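Local coordinates for proabylysin (Pyrococcus abyssi, PDB 4JIU), which probably acts as a zinc-dependent peptidase of the minigluzincin type, captured here as its zymogen, at residues M28-V33 with L100-V105; I40-A45 with Y56-E61. The protein carries 1 engineered substitution. All coordinates share one frame; numbering follows the deposited sequence.

Contact 1: M28-V33 with L100-V105. With ZN (zinc ion), chain B.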
ATOM      1  N   MET A  28       3.133   3.067  15.151  1.00 26.42           N
ATOM      2  CA  MET A  28       2.195   4.144  14.854  1.00 26.24           C
ATOM      3  C   MET A  28       1.381   3.908  13.610  1.00 23.30           C
ATOM      4  O   MET A  28       0.415   4.637  13.418  1.00 30.74           O
ATOM      5  CB  MET A  28       2.981   5.420  14.688  1.00 27.93           C
ATOM      6  CG  MET A  28       3.597   5.870  15.990  1.00 29.79           C
ATOM      7  SD  MET A  28       2.461   6.031  17.364  1.00 36.35           S
ATOM      8  CE  MET A  28       1.420   7.391  16.869  1.00 64.62           C
ATOM      9  N   SER A  29       1.742   2.911  12.793  1.00 21.96           N
ATOM     10  CA  SER A  29       1.038   2.565  11.586  1.00 18.89           C
ATOM     11  C   SER A  29       1.191   1.081  11.290  1.00 16.34           C
ATOM     12  O   SER A  29       1.874   0.357  12.021  1.00 19.94           O
ATOM     13  CB  SER A  29       1.590   3.399  10.401  1.00 18.83           C
ATOM     14  OG  SER A  29       2.792   2.906   9.898  1.00 18.63           O
ATOM     15  N   ILE A  30       0.596   0.687  10.180  1.00 14.14           N
ATOM     16  CA  ILE A  30       0.837  -0.664   9.704  1.00 13.22           C
ATOM     17  C   ILE A  30       1.651  -0.721   8.418  1.00 10.87           C
ATOM     18  O   ILE A  30       1.996  -1.811   8.003  1.00 12.33           O
ATOM     19  CB  ILE A  30      -0.494  -1.398   9.454  1.00 15.96           C
ATOM     20  CG1 ILE A  30      -1.279  -0.691   8.316  1.00 19.40           C
ATOM     21  CG2 ILE A  30      -1.206  -1.516  10.779  1.00 27.43           C
ATOM     22  CD1 ILE A  30      -2.652  -1.304   8.178  1.00 25.10           C
ATOM     23  N   ALA A  31       1.933   0.424   7.801  1.00 10.96           N
ATOM     24  CA  ALA A  31       2.744   0.436   6.584  1.00  9.87           C
ATOM     25  C   ALA A  31       3.227   1.826   6.314  1.00  9.87           C
ATOM     26  O   ALA A  31       2.522   2.796   6.557  1.00 11.25           O
ATOM     27  CB  ALA A  31       1.915  -0.063   5.421  1.00 12.20           C
ATOM     28  N   ARG A  32       4.433   1.888   5.732  1.00 10.93           N
ATOM     29  CA  ARG A  32       4.981   3.180   5.309  1.00 10.52           C
ATOM     30  C   ARG A  32       6.028   2.945   4.210  1.00 10.01           C
ATOM     31  O   ARG A  32       6.361   1.799   3.962  1.00 13.79           O
ATOM     32  CB  ARG A  32       5.596   3.917   6.471  1.00 11.77           C
ATOM     33  CG  ARG A  32       6.828   3.193   6.991  1.00 13.98           C
ATOM     34  CD  ARG A  32       7.506   3.926   8.099  1.00 19.76           C
ATOM     35  NE  ARG A  32       8.613   3.210   8.700  1.00 21.70           N
ATOM     36  CZ  ARG A  32       8.906   3.161   9.983  1.00 24.39           C
ATOM     37  NH1 ARG A  32       8.205   3.791  10.930  1.00 22.28           N
ATOM     38  NH2 ARG A  32       9.951   2.481  10.463  1.00 28.94           N
ATOM     39  N   VAL A  33       6.462   3.989   3.548  1.00  9.90           N
ATOM     40  CA  VAL A  33       7.484   3.904   2.522  1.00  9.49           C
ATOM     41  C   VAL A  33       8.719   4.701   2.907  1.00  9.69           C
ATOM     42  O   VAL A  33       8.719   5.609   3.723  1.00 10.73           O
ATOM     43  CB  VAL A  33       7.002   4.404   1.146  1.00 10.56           C
ATOM     44  CG1 VAL A  33       5.788   3.572   0.711  1.00 13.45           C
ATOM     45  CG2 VAL A  33       6.738   5.877   1.099  1.00 11.55           C
ATOM     46  N   LEU A 100      -7.555  -4.007  12.370  1.00 13.73           N
ATOM     47  CA  LEU A 100      -6.277  -3.801  13.001  1.00 14.21           C
ATOM     48  C   LEU A 100      -6.243  -2.620  13.956  1.00 15.25           C
ATOM     49  O   LEU A 100      -5.302  -2.547  14.756  1.00 18.10           O
ATOM     50  CB  LEU A 100      -5.177  -3.631  11.934  1.00 15.01           C
ATOM     51  CG  LEU A 100      -4.950  -4.862  11.044  1.00 15.90           C
ATOM     52  CD1 LEU A 100      -3.784  -4.575  10.086  1.00 18.22           C
ATOM     53  CD2 LEU A 100      -4.714  -6.136  11.842  1.00 23.01           C
ATOM     54  N   GLN A 101      -7.216  -1.724  13.864  1.00 14.20           N
ATOM     55  CA  GLN A 101      -7.333  -0.565  14.724  1.00 15.12           C
ATOM     56  C   GLN A 101      -6.119   0.331  14.634  1.00 15.92           C
ATOM     57  O   GLN A 101      -5.766   0.982  15.586  1.00 24.50           O
ATOM     58  CB  GLN A 101      -7.598  -1.011  16.171  1.00 17.07           C
ATOM     59  CG  GLN A 101      -8.919  -1.753  16.279  1.00 17.41           C
ATOM     60  CD  GLN A 101     -10.156  -0.936  16.133  1.00 16.22           C
ATOM     61  OE1 GLN A 101     -10.238   0.128  16.825  1.00 21.12           O
ATOM     62  NE2 GLN A 101     -11.128  -1.349  15.343  1.00 16.90           N
ATOM     63  N   ARG A 102      -5.509   0.349  13.486  1.00 15.93           N
ATOM     64  CA  ARG A 102      -4.273   1.082  13.175  1.00 18.89           C
ATOM     65  C   ARG A 102      -4.404   1.499  11.720  1.00 20.68           C
ATOM     66  O   ARG A 102      -5.070   0.833  10.918  1.00 22.54           O
ATOM     67  CB  ARG A 102      -3.033   0.214  13.355  1.00 22.94           C
ATOM     68  CG  ARG A 102      -2.944  -0.553  14.689  1.00 25.44           C
ATOM     69  CD  ARG A 102      -2.057  -1.806  14.577  1.00 31.55           C
ATOM     70  NE  ARG A 102      -0.685  -1.453  14.392  1.00 25.27           N
ATOM     71  CZ  ARG A 102       0.353  -2.274  14.285  1.00 19.72           C
ATOM     72  NH1 ARG A 102       0.162  -3.598  14.353  1.00 25.20           N
ATOM     73  NH2 ARG A 102       1.501  -1.658  14.108  1.00 25.54           N
ATOM     74  N   ASN A 103      -3.743   2.588  11.404  1.00 27.98           N
ATOM     75  CA  ASN A 103      -3.723   3.357  10.209  1.00 29.38           C
ATOM     76  C   ASN A 103      -2.554   2.958   9.307  1.00 26.49           C
ATOM     77  O   ASN A 103      -1.531   2.587   9.903  1.00 19.92           O
ATOM     78  CB  ASN A 103      -3.523   4.855  10.585  1.00 34.32           C
ATOM     79  CG  ASN A 103      -4.509   5.406  11.572  1.00 41.15           C
ATOM     80  OD1 ASN A 103      -4.212   5.917  12.658  1.00 49.25           O
ATOM     81  ND2 ASN A 103      -5.778   5.314  11.169  1.00 54.39           N
ATOM     82  N   MET A 104      -2.521   3.021   7.970  1.00 25.32           N
ATOM     83  CA  MET A 104      -1.315   3.010   7.149  1.00 19.29           C
ATOM     84  C   MET A 104      -0.939   4.444   6.839  1.00 18.29           C
ATOM     85  O   MET A 104      -1.902   5.253   6.796  1.00 25.00           O
ATOM     86  CB  MET A 104      -1.526   2.296   5.809  0.64 20.68           C
ATOM     87  CG  MET A 104      -2.394   2.996   4.771  0.64 19.16           C
ATOM     88  SD  MET A 104      -3.086   1.815   3.588  0.64 19.99           S
ATOM     89  CE  MET A 104      -4.343   1.069   4.587  0.64 15.03           C
ATOM     90  N   VAL A 105       0.317   4.715   6.554  1.00 13.17           N
ATOM     91  CA  VAL A 105       0.684   6.073   6.136  1.00 12.82           C
ATOM     92  C   VAL A 105       0.232   6.258   4.681  1.00 12.30           C
ATOM     93  O   VAL A 105      -0.449   7.277   4.376  1.00 12.27           O
ATOM     94  CB  VAL A 105       2.193   6.286   6.336  1.00 13.09           C
ATOM     95  CG1 VAL A 105       2.606   7.644   5.828  1.00 14.66           C
ATOM     96  CG2 VAL A 105       2.565   6.117   7.809  1.00 14.82           C
ATOM     97  OXT VAL A 105       0.482   5.404   3.824  1.00 14.47           O
TER
HETATM   98 ZN    ZN B 201      -0.981   7.174   2.431  0.96 10.19          ZN
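Ile30 is the apolar centre, its branches reaching Leu100, Met104 and Arg102. The Ile30 and Leu100 side chains cross at about a right angle, with Ile30 CD1 4.0 Å from Leu100 CD1; Ile30 CG1 lies 3.9 Å from Met104 CB; and Ile30 CG2 rests 3.6 Å from Arg102 CB. CG1 stands between the backbone N and the carbonyl carbon (chi1 64°), which puts CG2 beside the N and on Arg102. A beta-branched residue suits this place because it spreads its carbons in several directions. CG2 also lies 3.7 Å above one face of the Arg102 guanidinium, near its rim, while the charged end forms a salt bridge with Asp43. An alanine at Arg102 would keep the CB contact but would probably leave Asp43 without its charged mate and Ile30 CG2 without its flat cover. Further on, Val105 CG2 packs 4.0 Å from Arg32 CB. Backbone bonds hold the two segments together: Ile30 N donates to Asn103 O (2.9 Å) and Val105 N to Ala31 O (2.9 Å, 171°). The C-terminal tail thus runs alongside the strand in the same direction, and Val105 O binds zinc at 2.0 Å with His60, His64 and His72, consistent with a zymogen whose own C-terminus occupies the metal site.

Contact 2: I40-A45 with Y56-E61. With ZN (zinc ion), chain B.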
ATOM      1  N   ILE A  40       9.024  -0.444   1.002  1.00  9.20           N
ATOM      2  CA  ILE A  40       7.728  -0.484   1.686  1.00  9.15           C
ATOM      3  C   ILE A  40       7.928  -1.322   2.944  1.00  9.95           C
ATOM      4  O   ILE A  40       8.368  -2.467   2.819  1.00 11.79           O
ATOM      5  CB  ILE A  40       6.620  -1.066   0.819  1.00 10.00           C
ATOM      6  CG1 ILE A  40       6.406  -0.295  -0.485  1.00 10.36           C
ATOM      7  CG2 ILE A  40       5.363  -1.208   1.681  1.00 11.35           C
ATOM      8  CD1 ILE A  40       5.512  -0.953  -1.497  1.00 11.93           C
ATOM      9  N   THR A  41       7.661  -0.765   4.107  1.00 10.28           N
ATOM     10  CA  THR A  41       7.732  -1.514   5.359  1.00 10.87           C
ATOM     11  C   THR A  41       6.338  -1.776   5.851  1.00 11.26           C
ATOM     12  O   THR A  41       5.500  -0.872   5.921  1.00 12.20           O
ATOM     13  CB  THR A  41       8.548  -0.700   6.369  1.00 12.42           C
ATOM     14  OG1 THR A  41       9.872  -0.470   5.862  1.00 13.85           O
ATOM     15  CG2 THR A  41       8.682  -1.480   7.668  1.00 15.16           C
ATOM     16  N   LEU A  42       6.069  -3.050   6.193  1.00 11.94           N
ATOM     17  CA  LEU A  42       4.785  -3.518   6.612  1.00 11.38           C
ATOM     18  C   LEU A  42       4.914  -4.085   8.022  1.00 11.50           C
ATOM     19  O   LEU A  42       5.843  -4.862   8.286  1.00 12.31           O
ATOM     20  CB  LEU A  42       4.281  -4.676   5.743  1.00 13.01           C
ATOM     21  CG  LEU A  42       4.242  -4.397   4.218  1.00 12.30           C
ATOM     22  CD1 LEU A  42       3.918  -5.701   3.518  1.00 15.24           C
ATOM     23  CD2 LEU A  42       3.290  -3.267   3.916  1.00 12.76           C
ATOM     24  N   ASP A  43       3.962  -3.795   8.852  1.00 11.78           N
ATOM     25  CA  ASP A  43       3.843  -4.463  10.160  1.00 12.35           C
ATOM     26  C   ASP A  43       3.453  -5.913   9.941  1.00 12.47           C
ATOM     27  O   ASP A  43       2.707  -6.195   9.011  1.00 13.61           O
ATOM     28  CB  ASP A  43       2.804  -3.757  10.999  1.00 13.80           C
ATOM     29  CG  ASP A  43       2.730  -4.305  12.395  1.00 15.52           C
ATOM     30  OD1 ASP A  43       1.962  -5.271  12.602  1.00 17.45           O
ATOM     31  OD2 ASP A  43       3.453  -3.799  13.279  1.00 15.92           O
ATOM     32  N   PRO A  44       3.958  -6.866  10.744  1.00 13.20           N
ATOM     33  CA  PRO A  44       3.604  -8.250  10.525  1.00 14.37           C
ATOM     34  C   PRO A  44       2.109  -8.530  10.497  1.00 16.20           C
ATOM     35  O   PRO A  44       1.686  -9.517   9.844  1.00 17.69           O
ATOM     36  CB  PRO A  44       4.259  -8.971  11.716  1.00 17.37           C
ATOM     37  CG  PRO A  44       5.322  -8.071  12.202  1.00 17.91           C
ATOM     38  CD  PRO A  44       4.944  -6.678  11.794  1.00 13.77           C
ATOM     39  N   ALA A  45       1.297  -7.708  11.149  1.00 16.39           N
ATOM     40  CA  ALA A  45      -0.145  -7.953  11.082  1.00 20.24           C
ATOM     41  C   ALA A  45      -0.707  -7.892   9.668  1.00 17.21           C
ATOM     42  O   ALA A  45      -1.739  -8.515   9.357  1.00 19.84           O
ATOM     43  CB  ALA A  45      -0.808  -6.923  11.974  1.00 26.00           C
ATOM     44  N   TYR A  56      -4.474  -3.771  -1.337  1.00  9.30           N
ATOM     45  CA  TYR A  56      -4.717  -2.340  -1.148  1.00  9.05           C
ATOM     46  C   TYR A  56      -3.522  -1.655  -0.537  1.00  8.84           C
ATOM     47  O   TYR A  56      -3.111  -0.586  -0.920  1.00  9.39           O
ATOM     48  CB  TYR A  56      -6.031  -2.090  -0.348  1.00  9.75           C
ATOM     49  CG  TYR A  56      -6.156  -0.608  -0.130  1.00  9.89           C
ATOM     50  CD1 TYR A  56      -6.571   0.204  -1.195  1.00 11.20           C
ATOM     51  CD2 TYR A  56      -5.785   0.048   1.011  1.00 10.83           C
ATOM     52  CE1 TYR A  56      -6.662   1.540  -1.058  1.00 11.44           C
ATOM     53  CE2 TYR A  56      -5.805   1.399   1.137  1.00 11.38           C
ATOM     54  CZ  TYR A  56      -6.250   2.173   0.087  1.00 10.70           C
ATOM     55  OH  TYR A  56      -6.320   3.536   0.170  1.00 13.37           O
ATOM     56  N   ILE A  57      -3.010  -2.230   0.574  1.00  9.24           N
ATOM     57  CA  ILE A  57      -1.877  -1.614   1.238  1.00  9.30           C
ATOM     58  C   ILE A  57      -0.698  -1.444   0.281  1.00  9.14           C
ATOM     59  O   ILE A  57      -0.069  -0.391   0.260  1.00  9.77           O
ATOM     60  CB  ILE A  57      -1.498  -2.400   2.515  1.00  9.91           C
ATOM     61  CG1 ILE A  57      -2.636  -2.311   3.543  1.00 11.99           C
ATOM     62  CG2 ILE A  57      -0.171  -1.911   3.058  1.00 11.88           C
ATOM     63  CD1 ILE A  57      -2.517  -3.255   4.667  1.00 14.64           C
ATOM     64  N   LEU A  58      -0.370  -2.492  -0.462  1.00  9.35           N
ATOM     65  CA  LEU A  58       0.724  -2.406  -1.411  1.00  9.23           C
ATOM     66  C   LEU A  58       0.477  -1.346  -2.453  1.00  8.96           C
ATOM     67  O   LEU A  58       1.389  -0.586  -2.814  1.00 10.07           O
ATOM     68  CB  LEU A  58       0.983  -3.773  -2.036  1.00 10.93           C
ATOM     69  CG  LEU A  58       1.572  -4.810  -1.081  1.00 11.85           C
ATOM     70  CD1 LEU A  58       1.687  -6.153  -1.793  1.00 16.53           C
ATOM     71  CD2 LEU A  58       2.914  -4.433  -0.526  1.00 13.65           C
ATOM     72  N   ILE A  59      -0.731  -1.295  -3.030  1.00  9.13           N
ATOM     73  CA  ILE A  59      -1.077  -0.298  -4.025  1.00  8.89           C
ATOM     74  C   ILE A  59      -1.003   1.097  -3.421  1.00  8.51           C
ATOM     75  O   ILE A  59      -0.468   2.006  -4.102  1.00  9.51           O
ATOM     76  CB  ILE A  59      -2.442  -0.605  -4.641  1.00  9.36           C
ATOM     77  CG1 ILE A  59      -2.418  -1.810  -5.592  1.00 10.34           C
ATOM     78  CG2 ILE A  59      -3.037   0.631  -5.319  1.00 10.08           C
ATOM     79  CD1 ILE A  59      -1.710  -1.558  -6.904  1.00 11.26           C
ATOM     80  N   HIS A  60      -1.526   1.288  -2.230  1.00  9.10           N
ATOM     81  CA  HIS A  60      -1.488   2.581  -1.566  1.00  8.81           C
ATOM     82  C   HIS A  60      -0.064   3.038  -1.399  1.00  8.43           C
ATOM     83  O   HIS A  60       0.297   4.199  -1.684  1.00  9.21           O
ATOM     84  CB  HIS A  60      -2.256   2.465  -0.246  1.00  9.40           C
ATOM     85  CG  HIS A  60      -2.303   3.757   0.520  1.00  9.02           C
ATOM     86  ND1 HIS A  60      -3.471   4.467   0.674  1.00 10.23           N
ATOM     87  CD2 HIS A  60      -1.407   4.497   1.212  1.00  9.43           C
ATOM     88  CE1 HIS A  60      -3.269   5.562   1.396  1.00 10.76           C
ATOM     89  NE2 HIS A  60      -1.973   5.615   1.716  1.00 10.77           N
ATOM     90  N   GLU A  61       0.774   2.148  -0.866  1.00  8.71           N
ATOM     91  CA  GLU A  61       2.162   2.547  -0.625  1.00  8.84           C
ATOM     92  C   GLU A  61       2.961   2.764  -1.924  1.00  8.78           C
ATOM     93  O   GLU A  61       3.701   3.715  -2.049  1.00  9.27           O
ATOM     94  CB  GLU A  61       2.839   1.580   0.317  1.00  9.29           C
ATOM     95  CG  GLU A  61       2.186   1.498   1.686  1.00  9.98           C
ATOM     96  CD  GLU A  61       2.091   2.814   2.414  1.00 11.63           C
ATOM     97  OE1 GLU A  61       2.813   3.788   2.185  1.00 14.37           O
ATOM     98  OE2 GLU A  61       1.196   2.870   3.310  1.00 13.49           O
TER
HETATM   99 ZN    ZN B 201      -0.981   7.174   2.431  0.96 10.19          ZN
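Ile40 and Leu42, two apolar side chains of one strand, meet the helix mainly through their methyl and methylene carbons. Ile40 lays CG2 against Glu61 CB at 4.0 Å, and its CD1 approaches Leu58 CD2 more loosely at 4.5 Å. Leu42 brings CD2 to within 3.8 Å of Ile57 CG2, the two side chains crossing obliquely, while its CD1 lies 4.4 Å from Leu58 CD2. Branched aliphatic residues suit this buried interface, since their methyls fit between helix and strand and bring no polar side-chain atom that would need a partner. Glu61 meets the strand only with its aliphatic stem: the chain bends at chi2 (-57°), and its carboxylate leads away from the strand and towards the metal site, where it lies close to the C-terminal Val105. The strand and helix run at 146° to each other, their axes 9.8 Å apart at closest approach.

Farther out, His60 binds zinc through NE2 at 2.0 Å. Its other ring nitrogen, ND1, donates to Tyr56 OH at 3.0 Å with the hydroxyl in the plane of the ring, and Tyr56 OH in turn bonds to Glu93, a second shell that fixes the rotation of the imidazole. Phe76 meets the same ring edge to face. Just past the strand, Ala45 N bonds to Asp43 OD1 at 2.9 Å, an Asx turn, while Asp43 OD2 accepts from the backbone N of Leu26. His60, Glu61 and His64 fit the HExxH motif of zinc metallopeptidases, here set on a helix packed against a beta-sheet.

In the fold
The centres of the two contacts lie about 8 Å apart, and along the chain contact 2 is nested inside the long loop that contact 1 closes. Strands 31-34 and 39-42 follow each other and are antiparallel neighbours in one three-stranded mixed sheet; Ile30 with Asp43 and Arg32 with Thr41 join them through backbone bonds. Contact 2 sets the sheet on helix 51-67, while contact 1 brings the tail after helix 88-100 to the outer side of strand 31-34. Closing that outer loop carries the C-terminus to the histidines of helix 51-67, so that sheet, helix and tail, far apart in sequence, meet at one zinc ion.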